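PDB 5DQV: uncharacterized protein from Bacillus subtilis, which acts as a metal-dependent nucleotide pyrophosphohydrolase of the HD-domain superfamily, with a nickel ion held in its metal site in this crystal. Local coordinates for residues W33-R38 against I140-M145; T59-H64 against K124-A129; D130-I135 against R182-E187. One frame throughout, in Å; residues are numbered along the deposited sequence. Where two conformers were deposited one is given.

Interaction 1. Residues W33-R38 against I140-M145. With NI (nickel (II) ion), chain C.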
ATOM      1  N   TRP A  33      -7.809 -13.145  -7.921  1.00 30.19           N
ATOM      2  CA  TRP A  33      -7.216 -14.142  -8.750  1.00 29.08           C
ATOM      3  C   TRP A  33      -5.693 -14.013  -8.665  1.00 27.69           C
ATOM      4  O   TRP A  33      -4.992 -15.022  -8.607  1.00 25.81           O
ATOM      5  CB  TRP A  33      -7.746 -14.111 -10.225  1.00 29.54           C
ATOM      6  CG  TRP A  33      -6.891 -14.950 -11.086  1.00 30.09           C
ATOM      7  CD1 TRP A  33      -6.046 -14.511 -12.057  1.00 34.61           C
ATOM      8  CD2 TRP A  33      -6.676 -16.375 -10.989  1.00 30.06           C
ATOM      9  NE1 TRP A  33      -5.338 -15.564 -12.594  1.00 33.82           N
ATOM     10  CE2 TRP A  33      -5.725 -16.722 -11.975  1.00 33.07           C
ATOM     11  CE3 TRP A  33      -7.239 -17.391 -10.216  1.00 27.89           C
ATOM     12  CZ2 TRP A  33      -5.283 -18.042 -12.172  1.00 33.47           C
ATOM     13  CZ3 TRP A  33      -6.814 -18.692 -10.410  1.00 28.73           C
ATOM     14  CH2 TRP A  33      -5.838 -19.015 -11.371  1.00 31.67           C
ATOM     15  N   LEU A  34      -5.187 -12.789  -8.625  1.00 29.35           N
ATOM     16  CA  LEU A  34      -3.739 -12.583  -8.590  1.00 29.68           C
ATOM     17  C   LEU A  34      -3.111 -13.236  -7.339  1.00 27.64           C
ATOM     18  O   LEU A  34      -2.101 -13.915  -7.444  1.00 26.45           O
ATOM     19  CB  LEU A  34      -3.404 -11.104  -8.689  1.00 33.27           C
ATOM     20  CG  LEU A  34      -3.864 -10.479 -10.035  1.00 36.68           C
ATOM     21  CD1 LEU A  34      -3.434  -9.012 -10.171  1.00 39.61           C
ATOM     22  CD2 LEU A  34      -3.314 -11.320 -11.176  1.00 37.29           C
ATOM     23  N   HIS A  35      -3.766 -13.052  -6.191  1.00 26.33           N
ATOM     24  CA  HIS A  35      -3.355 -13.662  -4.930  1.00 25.50           C
ATOM     25  C   HIS A  35      -3.344 -15.178  -5.095  1.00 23.77           C
ATOM     26  O   HIS A  35      -2.356 -15.847  -4.786  1.00 22.39           O
ATOM     27  CB  HIS A  35      -4.299 -13.222  -3.776  1.00 25.35           C
ATOM     28  CG  HIS A  35      -4.146 -14.052  -2.542  1.00 23.82           C
ATOM     29  ND1 HIS A  35      -3.003 -14.035  -1.779  1.00 24.21           N
ATOM     30  CD2 HIS A  35      -4.952 -14.983  -1.985  1.00 23.66           C
ATOM     31  CE1 HIS A  35      -3.141 -14.878  -0.770  1.00 25.56           C
ATOM     32  NE2 HIS A  35      -4.315 -15.468  -0.877  1.00 21.33           N
ATOM     33  N   ILE A  36      -4.453 -15.737  -5.594  1.00 22.96           N
ATOM     34  CA  ILE A  36      -4.557 -17.175  -5.738  1.00 22.25           C
ATOM     35  C   ILE A  36      -3.464 -17.720  -6.659  1.00 22.49           C
ATOM     36  O   ILE A  36      -2.804 -18.667  -6.326  1.00 21.67           O
ATOM     37  CB  ILE A  36      -5.964 -17.570  -6.215  1.00 23.70           C
ATOM     38  CG1 ILE A  36      -6.933 -17.396  -5.037  1.00 25.70           C
ATOM     39  CG2 ILE A  36      -5.927 -18.991  -6.752  1.00 22.51           C
ATOM     40  CD1 ILE A  36      -8.368 -17.378  -5.509  1.00 31.63           C
ATOM     41  N   SER A  37      -3.200 -17.049  -7.778  1.00 24.08           N
ATOM     42  CA  SER A  37      -2.161 -17.515  -8.702  1.00 25.90           C
ATOM     43  C   SER A  37      -0.788 -17.541  -8.046  1.00 25.39           C
ATOM     44  O   SER A  37      -0.005 -18.512  -8.198  1.00 24.15           O
ATOM     45  CB  SER A  37      -2.163 -16.664  -9.983  1.00 28.78           C
ATOM     46  OG  SER A  37      -0.986 -16.921 -10.774  1.00 33.96           O
ATOM     47  N   ARG A  38      -0.483 -16.494  -7.275  1.00 24.84           N
ATOM     48  CA  ARG A  38       0.802 -16.427  -6.586  1.00 23.88           C
ATOM     49  C   ARG A  38       0.900 -17.542  -5.547  1.00 22.26           C
ATOM     50  O   ARG A  38       1.952 -18.194  -5.387  1.00 21.03           O
ATOM     51  CB  ARG A  38       1.026 -15.044  -5.906  1.00 25.37           C
ATOM     52  CG  ARG A  38       1.187 -13.874  -6.847  1.00 26.80           C
ATOM     53  CD  ARG A  38       1.608 -12.586  -6.143  1.00 26.42           C
ATOM     54  NE  ARG A  38       0.691 -12.228  -5.062  1.00 23.07           N
ATOM     55  CZ  ARG A  38      -0.349 -11.427  -5.141  1.00 25.93           C
ATOM     56  NH1 ARG A  38      -0.737 -10.909  -6.281  1.00 32.77           N
ATOM     57  NH2 ARG A  38      -1.080 -11.221  -4.070  1.00 29.89           N
ATOM     58  N   ILE A 140       3.713  -6.101   1.966  1.00 21.34           N
ATOM     59  CA  ILE A 140       3.665  -4.660   2.194  1.00 21.35           C
ATOM     60  C   ILE A 140       2.615  -4.039   1.309  1.00 21.83           C
ATOM     61  O   ILE A 140       1.735  -3.271   1.764  1.00 22.91           O
ATOM     62  CB  ILE A 140       5.071  -4.025   1.941  1.00 21.45           C
ATOM     63  CG1 ILE A 140       6.024  -4.349   3.105  1.00 22.73           C
ATOM     64  CG2 ILE A 140       4.994  -2.498   1.823  1.00 22.18           C
ATOM     65  CD1 ILE A 140       7.465  -4.266   2.693  1.00 23.39           C
ATOM     66  N   ALA A 141       2.666  -4.406   0.027  1.00 22.55           N
ATOM     67  CA  ALA A 141       1.707  -3.853  -0.953  1.00 23.88           C
ATOM     68  C   ALA A 141       0.299  -4.218  -0.565  1.00 24.31           C
ATOM     69  O   ALA A 141      -0.628  -3.377  -0.586  1.00 22.70           O
ATOM     70  CB  ALA A 141       2.015  -4.359  -2.339  1.00 25.41           C
ATOM     71  N   ARG A 142       0.138  -5.461  -0.143  1.00 24.31           N
ATOM     72  CA  ARG A 142      -1.201  -5.928   0.182  1.00 26.17           C
ATOM     73  C   ARG A 142      -1.752  -5.223   1.418  1.00 25.61           C
ATOM     74  O   ARG A 142      -2.933  -4.884   1.459  1.00 27.75           O
ATOM     75  CB  ARG A 142      -1.212  -7.441   0.334  1.00 25.16           C
ATOM     76  CG  ARG A 142      -1.059  -8.178  -0.961  1.00 27.13           C
ATOM     77  CD  ARG A 142      -1.047  -9.676  -0.713  1.00 26.95           C
ATOM     78  NE  ARG A 142      -2.398 -10.107  -0.370  1.00 28.91           N
ATOM     79  CZ  ARG A 142      -2.725 -11.144   0.399  1.00 31.24           C
ATOM     80  NH1 ARG A 142      -1.809 -11.943   0.953  1.00 28.30           N
ATOM     81  NH2 ARG A 142      -4.001 -11.386   0.608  1.00 34.27           N
ATOM     82  N   ALA A 143      -0.891  -4.972   2.394  1.00 23.66           N
ATOM     83  CA  ALA A 143      -1.320  -4.313   3.648  1.00 24.38           C
ATOM     84  C   ALA A 143      -1.836  -2.913   3.356  1.00 25.04           C
ATOM     85  O   ALA A 143      -2.880  -2.493   3.867  1.00 25.64           O
ATOM     86  CB  ALA A 143      -0.177  -4.240   4.633  1.00 22.61           C
ATOM     87  N   PHE A 144      -1.085  -2.182   2.534  1.00 23.71           N
ATOM     88  CA  PHE A 144      -1.468  -0.824   2.210  1.00 24.59           C
ATOM     89  C   PHE A 144      -2.690  -0.779   1.295  1.00 27.46           C
ATOM     90  O   PHE A 144      -3.558   0.090   1.453  1.00 28.36           O
ATOM     91  CB  PHE A 144      -0.280  -0.049   1.667  1.00 24.32           C
ATOM     92  CG  PHE A 144       0.765   0.260   2.723  1.00 23.63           C
ATOM     93  CD1 PHE A 144       0.434   1.028   3.842  1.00 26.21           C
ATOM     94  CD2 PHE A 144       2.027  -0.225   2.619  1.00 22.93           C
ATOM     95  CE1 PHE A 144       1.376   1.265   4.856  1.00 23.05           C
ATOM     96  CE2 PHE A 144       3.001   0.047   3.636  1.00 25.21           C
ATOM     97  CZ  PHE A 144       2.670   0.794   4.713  1.00 24.55           C
ATOM     98  N   MET A 145      -2.789  -1.715   0.348  1.00 28.82           N
ATOM     99  CA  MET A 145      -4.022  -1.826  -0.478  1.00 32.55           C
ATOM    100  C   MET A 145      -5.287  -2.054   0.389  1.00 33.30           C
ATOM    101  O   MET A 145      -6.295  -1.373   0.234  1.00 34.78           O
ATOM    102  CB  MET A 145      -3.862  -2.971  -1.475  1.00 33.65           C
ATOM    103  CG  MET A 145      -5.128  -3.358  -2.339  1.00 39.68           C
ATOM    104  SD  MET A 145      -4.798  -4.926  -3.257  1.00 47.11           S
ATOM    105  CE  MET A 145      -3.002  -4.689  -3.572  1.00 46.84           C
TER
HETATM  106 NI    NI C 301      -5.337 -16.682   0.597  1.00 29.58          NI
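The guanidinium of Arg142 lies over one face of the His35 imidazole, with the two planes 30° apart. The overlap is off-centre: Arg142 NH2 stands 3.6 Å above the imidazole plane and towards the rim of the ring. His35 ND1 is 3.6 Å from Arg142 CZ, and the guanidinium extends over the ND1-CE1 side of the ring. His35 is the first metal-binding histidine of the H...HD...D series of HD domains, and His35 NE2 binds the nickel ion at 2.2 Å. His35 puts its ring there by holding CG opposite the backbone N (chi1 166°), whereas Arg142 reaches across with a chain extended at chi2 and bent at chi3 (73°).

Arg38, one helical turn on from His35, meets Arg142 nearer its backbone, at CD. The two side chains run past each other in opposite senses, and Arg38 NH2 comes to 3.7 Å from Arg142 CD. The guanidinium of Arg38 folds back over its helix, with Leu34 O 3.4 Å above the guanidinium plane. The gathering of two arginines and a histidine is explained by one carboxylate, that of Asp133: OD1 pairs with Arg38 NE in a salt bridge, while OD2 takes a salt bridge from Arg142 NH1 and a hydrogen bond with His35 ND1. Asp133 is thus a second-shell residue that helps to fix the rotation of the His35 ring.

No hydrogen bond joins the two segments directly, and their backbones stay well apart, with 9.5 Å between His35 CA and Arg142 CA. Helix 33-50 has helix 8-24 against its Trp33 and Ile36, helix 136-150 packs on helices 161-169 and 179-202, and Tyr155 of the second subunit hydrogen-bonds to Arg38.

Interaction 2. Residues T59-H64 against K124-A129. With NI (nickel (II) ion), chain C.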
ATOM      1  N   THR A  59      -4.377 -27.954  -6.210  1.00 19.74           N
ATOM      2  CA  THR A  59      -5.823 -27.883  -6.142  1.00 21.06           C
ATOM      3  C   THR A  59      -6.326 -27.155  -4.920  1.00 21.03           C
ATOM      4  O   THR A  59      -7.126 -26.213  -5.054  1.00 22.31           O
ATOM      5  CB  THR A  59      -6.484 -29.266  -6.266  1.00 22.37           C
ATOM      6  OG1 THR A  59      -6.057 -29.865  -7.487  1.00 24.91           O
ATOM      7  CG2 THR A  59      -7.995 -29.114  -6.264  1.00 22.68           C
ATOM      8  N   ALA A  60      -5.805 -27.516  -3.743  1.00 20.07           N
ATOM      9  CA  ALA A  60      -6.142 -26.788  -2.526  1.00 19.62           C
ATOM     10  C   ALA A  60      -5.758 -25.332  -2.561  1.00 18.97           C
ATOM     11  O   ALA A  60      -6.538 -24.443  -2.165  1.00 18.92           O
ATOM     12  CB  ALA A  60      -5.531 -27.500  -1.277  1.00 19.85           C
ATOM     13  N   ALA A  61      -4.585 -25.053  -3.103  1.00 18.76           N
ATOM     14  CA  ALA A  61      -4.147 -23.658  -3.217  1.00 19.30           C
ATOM     15  C   ALA A  61      -5.116 -22.910  -4.093  1.00 19.20           C
ATOM     16  O   ALA A  61      -5.528 -21.799  -3.779  1.00 20.51           O
ATOM     17  CB  ALA A  61      -2.721 -23.582  -3.791  1.00 18.21           C
ATOM     18  N   LEU A  62      -5.494 -23.531  -5.208  1.00 20.34           N
ATOM     19  CA  LEU A  62      -6.376 -22.834  -6.173  1.00 20.39           C
ATOM     20  C   LEU A  62      -7.734 -22.524  -5.556  1.00 20.58           C
ATOM     21  O   LEU A  62      -8.275 -21.457  -5.797  1.00 21.25           O
ATOM     22  CB  LEU A  62      -6.512 -23.631  -7.433  1.00 20.26           C
ATOM     23  CG  LEU A  62      -5.271 -23.645  -8.339  1.00 20.53           C
ATOM     24  CD1 LEU A  62      -5.436 -24.716  -9.428  1.00 20.68           C
ATOM     25  CD2 LEU A  62      -5.016 -22.200  -8.945  1.00 21.99           C
ATOM     26  N   VAL A  63      -8.288 -23.433  -4.745  1.00 21.00           N
ATOM     27  CA  VAL A  63      -9.653 -23.215  -4.199  1.00 21.52           C
ATOM     28  C   VAL A  63      -9.684 -22.714  -2.775  1.00 23.71           C
ATOM     29  O   VAL A  63     -10.777 -22.512  -2.231  1.00 24.53           O
ATOM     30  CB  VAL A  63     -10.550 -24.484  -4.355  1.00 21.70           C
ATOM     31  CG1 VAL A  63     -10.586 -24.928  -5.869  1.00 20.78           C
ATOM     32  CG2 VAL A  63     -10.024 -25.653  -3.424  1.00 19.00           C
ATOM     33  N   HIS A  64      -8.506 -22.414  -2.206  1.00 24.35           N
ATOM     34  CA  HIS A  64      -8.376 -22.161  -0.759  1.00 25.90           C
ATOM     35  C   HIS A  64      -9.234 -20.981  -0.298  1.00 27.50           C
ATOM     36  O   HIS A  64      -9.706 -20.989   0.844  1.00 30.55           O
ATOM     37  CB  HIS A  64      -6.871 -22.017  -0.338  1.00 25.62           C
ATOM     38  CG  HIS A  64      -6.311 -20.623  -0.397  1.00 26.15           C
ATOM     39  ND1 HIS A  64      -5.726 -20.098  -1.529  1.00 26.18           N
ATOM     40  CD2 HIS A  64      -6.196 -19.660   0.564  1.00 27.85           C
ATOM     41  CE1 HIS A  64      -5.338 -18.851  -1.296  1.00 28.58           C
ATOM     42  NE2 HIS A  64      -5.613 -18.558  -0.028  1.00 28.55           N
ATOM     43  N   LYS A 124      -0.494 -27.799   5.360  1.00 23.36           N
ATOM     44  CA  LYS A 124       0.579 -26.977   5.923  1.00 23.24           C
ATOM     45  C   LYS A 124       1.355 -26.271   4.829  1.00 21.32           C
ATOM     46  O   LYS A 124       1.728 -25.108   4.983  1.00 19.42           O
ATOM     47  CB  LYS A 124       1.495 -27.813   6.792  1.00 25.00           C
ATOM     48  CG  LYS A 124       0.887 -28.178   8.119  1.00 27.48           C
ATOM     49  CD  LYS A 124       1.692 -29.204   8.844  1.00 30.99           C
ATOM     50  CE  LYS A 124       1.140 -29.419  10.296  1.00 37.04           C
ATOM     51  NZ  LYS A 124       1.975 -30.460  10.924  1.00 40.59           N
ATOM     52  N   VAL A 125       1.559 -26.954   3.685  1.00 20.38           N
ATOM     53  CA  VAL A 125       2.215 -26.321   2.562  1.00 19.00           C
ATOM     54  C   VAL A 125       1.380 -25.122   2.023  1.00 18.82           C
ATOM     55  O   VAL A 125       1.907 -24.064   1.795  1.00 17.43           O
ATOM     56  CB  VAL A 125       2.544 -27.353   1.445  1.00 19.15           C
ATOM     57  CG1 VAL A 125       2.971 -26.679   0.137  1.00 18.55           C
ATOM     58  CG2 VAL A 125       3.642 -28.354   1.923  1.00 20.15           C
ATOM     59  N   VAL A 126       0.092 -25.339   1.808  1.00 19.89           N
ATOM     60  CA  VAL A 126      -0.808 -24.277   1.327  1.00 20.53           C
ATOM     61  C   VAL A 126      -0.855 -23.110   2.297  1.00 19.82           C
ATOM     62  O   VAL A 126      -0.829 -21.923   1.884  1.00 21.03           O
ATOM     63  CB  VAL A 126      -2.207 -24.828   1.039  1.00 21.86           C
ATOM     64  CG1 VAL A 126      -3.169 -23.704   0.634  1.00 23.03           C
ATOM     65  CG2 VAL A 126      -2.152 -25.961  -0.081  1.00 22.24           C
ATOM     66  N   GLN A 127      -0.934 -23.431   3.586  1.00 20.91           N
ATOM     67  CA  GLN A 127      -1.023 -22.411   4.620  1.00 22.07           C
ATOM     68  C   GLN A 127       0.217 -21.537   4.572  1.00 20.46           C
ATOM     69  O   GLN A 127       0.128 -20.314   4.589  1.00 19.67           O
ATOM     70  CB  GLN A 127      -1.222 -23.075   6.000  1.00 24.46           C
ATOM     71  CG  GLN A 127      -1.296 -22.095   7.153  1.00 27.78           C
ATOM     72  CD  GLN A 127      -1.606 -22.758   8.475  1.00 33.37           C
ATOM     73  OE1 GLN A 127      -0.806 -23.529   9.013  1.00 35.06           O
ATOM     74  NE2 GLN A 127      -2.790 -22.495   8.988  1.00 35.39           N
ATOM     75  N   ASP A 128       1.379 -22.179   4.476  1.00 20.23           N
ATOM     76  CA  ASP A 128       2.665 -21.489   4.393  1.00 20.02           C
ATOM     77  C   ASP A 128       2.745 -20.542   3.189  1.00 19.73           C
ATOM     78  O   ASP A 128       3.175 -19.407   3.303  1.00 18.32           O
ATOM     79  CB  ASP A 128       3.803 -22.528   4.303  1.00 19.90           C
ATOM     80  CG  ASP A 128       4.157 -23.183   5.664  1.00 22.35           C
ATOM     81  OD1 ASP A 128       3.562 -22.841   6.718  1.00 20.24           O
ATOM     82  OD2 ASP A 128       5.080 -24.052   5.655  1.00 21.21           O
ATOM     83  N   ALA A 129       2.283 -21.021   2.034  1.00 18.68           N
ATOM     84  CA  ALA A 129       2.295 -20.236   0.808  1.00 19.67           C
ATOM     85  C   ALA A 129       1.370 -18.999   0.964  1.00 19.73           C
ATOM     86  O   ALA A 129       1.703 -17.885   0.560  1.00 20.24           O
ATOM     87  CB  ALA A 129       1.854 -21.133  -0.388  1.00 18.21           C
TER
HETATM   88 NI    NI C 301      -5.337 -16.682   0.597  1.00 29.58          NI
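A single side chain, Val126, makes every contact that segment 124-129 offers to Ala60, Ala61 and His64. Because two of those three partners are alanines, the helices come close, with Ala61 CA and Val126 CA only 5.7 Å apart. The valine divides its work between its two methyls. Val126 CG2 meets Ala60 CB at 3.9 Å, while Val126 CG1, opposite the backbone N (chi1 176°), lies over Ala61 CA at 4.0 Å and extends to His64 CB.

Beyond CB, the ring of His64 leaves the apolar patch for the metal. Its CG sits between its own backbone N and carbonyl carbon, which turns the ring back towards Ala61 O. There His64 ND1 donates to Ala61 O at 2.8 Å; the bond is nearly straight (167°), uses a carbonyl lone pair and lies in the ring plane. That anchor helps to fix the ring's rotation and directs His64 NE2 at the nickel ion, 2.0 Å away. Ile102 and Met106 of helix 93-106 add to the buried surroundings. His64 and Asp65, consecutive residues of the metal site, are the His-Asp pair that gives the HD domain its name.

Interaction 3. Residues D130-I135 against R182-E187. With NI (nickel (II) ion), chain C.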
ATOM      1  N   ASP A 130       0.234 -19.214   1.607  1.00 21.32           N
ATOM      2  CA  ASP A 130      -0.752 -18.167   1.789  1.00 22.91           C
ATOM      3  C   ASP A 130      -0.147 -17.092   2.696  1.00 24.19           C
ATOM      4  O   ASP A 130      -0.316 -15.856   2.469  1.00 24.34           O
ATOM      5  CB  ASP A 130      -2.013 -18.806   2.400  1.00 24.42           C
ATOM      6  CG  ASP A 130      -3.217 -17.959   2.305  1.00 24.34           C
ATOM      7  OD1 ASP A 130      -3.350 -17.194   1.384  1.00 25.56           O
ATOM      8  OD2 ASP A 130      -4.074 -18.061   3.176  1.00 28.92           O
ATOM      9  N   ARG A 131       0.541 -17.538   3.753  1.00 23.50           N
ATOM     10  CA  ARG A 131       1.187 -16.589   4.665  1.00 23.61           C
ATOM     11  C   ARG A 131       2.409 -15.892   4.078  1.00 22.86           C
ATOM     12  O   ARG A 131       2.632 -14.715   4.312  1.00 22.08           O
ATOM     13  CB  ARG A 131       1.491 -17.252   6.040  1.00 25.49           C
ATOM     14  CG  ARG A 131       0.215 -17.565   6.736  1.00 29.16           C
ATOM     15  CD  ARG A 131       0.439 -18.124   8.068  1.00 38.15           C
ATOM     16  NE  ARG A 131      -0.824 -18.519   8.650  1.00 44.48           N
ATOM     17  CZ  ARG A 131      -1.044 -18.696   9.941  1.00 50.31           C
ATOM     18  NH1 ARG A 131      -0.086 -18.449  10.823  1.00 55.84           N
ATOM     19  NH2 ARG A 131      -2.245 -19.088  10.354  1.00 51.65           N
ATOM     20  N   LEU A 132       3.178 -16.596   3.283  1.00 21.92           N
ATOM     21  CA  LEU A 132       4.298 -15.978   2.583  1.00 22.29           C
ATOM     22  C   LEU A 132       3.815 -14.796   1.723  1.00 22.44           C
ATOM     23  O   LEU A 132       4.493 -13.743   1.637  1.00 21.87           O
ATOM     24  CB  LEU A 132       5.034 -17.015   1.746  1.00 21.03           C
ATOM     25  CG  LEU A 132       5.942 -18.009   2.476  1.00 23.00           C
ATOM     26  CD1 LEU A 132       6.491 -19.090   1.571  1.00 19.95           C
ATOM     27  CD2 LEU A 132       7.116 -17.254   3.178  1.00 24.23           C
ATOM     28  N   ASP A 133       2.617 -14.928   1.124  1.00 21.90           N
ATOM     29  CA  ASP A 133       2.107 -13.882   0.237  1.00 22.19           C
ATOM     30  C   ASP A 133       1.679 -12.631   1.049  1.00 22.23           C
ATOM     31  O   ASP A 133       1.417 -11.594   0.483  1.00 21.55           O
ATOM     32  CB  ASP A 133       0.927 -14.415  -0.613  1.00 22.33           C
ATOM     33  CG  ASP A 133       0.551 -13.504  -1.754  1.00 23.19           C
ATOM     34  OD1 ASP A 133       1.392 -13.306  -2.639  1.00 22.17           O
ATOM     35  OD2 ASP A 133      -0.619 -13.021  -1.813  1.00 26.67           O
ATOM     36  N   ALA A 134       1.636 -12.736   2.383  1.00 21.88           N
ATOM     37  CA  ALA A 134       1.192 -11.662   3.257  1.00 22.09           C
ATOM     38  C   ALA A 134       2.403 -10.907   3.867  1.00 22.39           C
ATOM     39  O   ALA A 134       2.213  -9.982   4.653  1.00 23.06           O
ATOM     40  CB  ALA A 134       0.280 -12.220   4.396  1.00 21.05           C
ATOM     41  N   ILE A 135       3.613 -11.331   3.525  1.00 21.68           N
ATOM     42  CA  ILE A 135       4.833 -10.700   4.017  1.00 21.86           C
ATOM     43  C   ILE A 135       5.755 -10.354   2.831  1.00 21.27           C
ATOM     44  O   ILE A 135       5.440 -10.668   1.680  1.00 20.15           O
ATOM     45  CB  ILE A 135       5.575 -11.543   5.096  1.00 22.42           C
ATOM     46  CG1 ILE A 135       6.030 -12.910   4.587  1.00 24.57           C
ATOM     47  CG2 ILE A 135       4.697 -11.726   6.366  1.00 21.98           C
ATOM     48  CD1 ILE A 135       6.862 -13.712   5.613  1.00 23.30           C
ATOM     49  N   ARG A 182       9.964 -21.735   5.910  1.00 25.57           N
ATOM     50  CA  ARG A 182      10.666 -20.981   6.924  1.00 28.25           C
ATOM     51  C   ARG A 182      11.864 -20.243   6.297  1.00 27.67           C
ATOM     52  O   ARG A 182      12.128 -19.076   6.596  1.00 25.81           O
ATOM     53  CB  ARG A 182      11.123 -21.889   8.074  1.00 30.15           C
ATOM     54  CG  ARG A 182      11.127 -21.209   9.378  1.00 37.53           C
ATOM     55  CD  ARG A 182      11.337 -22.168  10.551  1.00 46.72           C
ATOM     56  NE  ARG A 182      10.101 -22.911  10.837  1.00 50.28           N
ATOM     57  CZ  ARG A 182       9.917 -24.212  10.684  1.00 54.24           C
ATOM     58  NH1 ARG A 182      10.891 -25.005  10.245  1.00 58.15           N
ATOM     59  NH2 ARG A 182       8.734 -24.731  10.979  1.00 56.52           N
ATOM     60  N   GLU A 183      12.549 -20.929   5.406  1.00 28.92           N
ATOM     61  CA  GLU A 183      13.684 -20.348   4.721  1.00 30.74           C
ATOM     62  C   GLU A 183      13.243 -19.165   3.860  1.00 29.66           C
ATOM     63  O   GLU A 183      13.843 -18.094   3.938  1.00 29.63           O
ATOM     64  CB  GLU A 183      14.362 -21.410   3.874  1.00 33.05           C
ATOM     65  CG  GLU A 183      15.712 -21.029   3.433  1.00 39.96           C
ATOM     66  CD  GLU A 183      16.450 -22.202   2.821  1.00 48.43           C
ATOM     67  OE1 GLU A 183      16.169 -23.365   3.186  1.00 52.66           O
ATOM     68  OE2 GLU A 183      17.332 -21.940   1.974  1.00 56.51           O
ATOM     69  N   LEU A 184      12.176 -19.339   3.077  1.00 27.85           N
ATOM     70  CA  LEU A 184      11.686 -18.262   2.199  1.00 28.40           C
ATOM     71  C   LEU A 184      11.168 -17.083   3.012  1.00 27.26           C
ATOM     72  O   LEU A 184      11.337 -15.930   2.632  1.00 28.38           O
ATOM     73  CB  LEU A 184      10.541 -18.758   1.302  1.00 27.50           C
ATOM     74  CG  LEU A 184      10.864 -19.756   0.197  1.00 31.21           C
ATOM     75  CD1 LEU A 184       9.552 -20.237  -0.480  1.00 28.42           C
ATOM     76  CD2 LEU A 184      11.799 -19.150  -0.882  1.00 35.62           C
ATOM     77  N   ALA A 185      10.579 -17.384   4.159  1.00 26.76           N
ATOM     78  CA  ALA A 185      10.026 -16.362   5.038  1.00 26.70           C
ATOM     79  C   ALA A 185      11.095 -15.472   5.631  1.00 27.75           C
ATOM     80  O   ALA A 185      10.860 -14.265   5.823  1.00 27.19           O
ATOM     81  CB  ALA A 185       9.221 -16.971   6.131  1.00 24.76           C
ATOM     82  N   GLU A 186      12.280 -16.015   5.877  1.00 30.43           N
ATOM     83  CA  GLU A 186      13.348 -15.193   6.476  1.00 32.11           C
ATOM     84  C   GLU A 186      13.687 -13.998   5.604  1.00 30.97           C
ATOM     85  O   GLU A 186      13.806 -12.906   6.134  1.00 28.78           O
ATOM     86  CB  GLU A 186      14.631 -15.994   6.747  1.00 35.66           C
ATOM     87  CG  GLU A 186      14.520 -16.943   7.915  1.00 40.76           C
ATOM     88  CD  GLU A 186      14.677 -16.269   9.270  1.00 49.49           C
ATOM     89  OE1 GLU A 186      15.385 -15.237   9.373  1.00 54.30           O
ATOM     90  OE2 GLU A 186      14.104 -16.806  10.260  1.00 56.37           O
ATOM     91  N   GLU A 187      13.863 -14.192   4.288  1.00 30.31           N
ATOM     92  CA  GLU A 187      14.174 -13.101   3.355  0.50 30.79           C
ATOM     93  C   GLU A 187      13.048 -12.040   3.376  1.00 28.72           C
ATOM     94  O   GLU A 187      13.271 -10.845   3.444  1.00 27.26           O
ATOM     95  CB  GLU A 187      14.250 -13.614   1.900  0.50 32.02           C
ATOM     96  CG  GLU A 187      14.943 -14.953   1.628  0.50 36.40           C
ATOM     97  CD  GLU A 187      14.802 -15.352   0.152  0.50 39.28           C
ATOM     98  OE1 GLU A 187      14.724 -14.432  -0.684  0.50 42.69           O
ATOM     99  OE2 GLU A 187      14.766 -16.559  -0.176  0.50 40.86           O
TER
HETATM  100 NI    NI C 301      -5.337 -16.682   0.597  1.00 29.58          NI
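Leu132, two residues after Asp130, the aspartate that completes the H...HD...D series of the HD domain, reaches over to Leu184 and Ala185. Leu132 lies near the end of helix 121-132 and starts the type I turn that runs to Ile135, so the contact ties the chain just beyond the metal ligand to the long helix 179-202.

Leu132 and Ala185 bury the most surface. One leucine branch sits directly on the alanine: Leu132 CD2 is 3.6 Å from Ala185 CA and as near to Ala185 CB. This methyl presses against backbone as much as side chain, and the small residue lets the two segments approach to 6.2 Å between Leu132 CA and Ala185 CA. The other branch turns to Leu184, whose side chain crosses that of Leu132 at about a right angle; Leu132 CD1 meets Leu184 CD1 at 3.9 Å. The pair also borders helix 33-50, with Ile46 against Leu132 and Tyr45 against Leu184.

Past the turn, closed by Ile135 N bonding to Leu132 O, a second apolar group meets the same alanine. With CG1 set between the backbone N and the carbonyl carbon (chi1 61°) and the chain extended beyond it, Ile135 CD1 reaches 4.1 Å from Ala185 CB and 4.0 Å from Ala185 O. At the opposite end of the segment, Asp130 OD1 binds the nickel ion at 2.2 Å.

The three contacts lie in an all-helical chain with their centres 13 to 15 Å apart, and each brings one ligand to the same nickel ion: His35 from interaction 1, His64 from interaction 2 and Asp130 from interaction 3. Along the chain, interaction 2 falls wholly between the two segments of interaction 1 and ends before interaction 3 begins, while interactions 1 and 3 alternate. Helix 121-132 serves interactions 2 and 3, packing on helix 54-63 and, nearer its end, on helix 179-202. Segment 130-135 also borders interaction 1 through Asp133. The metal site is thus assembled from distant parts of the sequence, as expected of an HD-domain hydrolase.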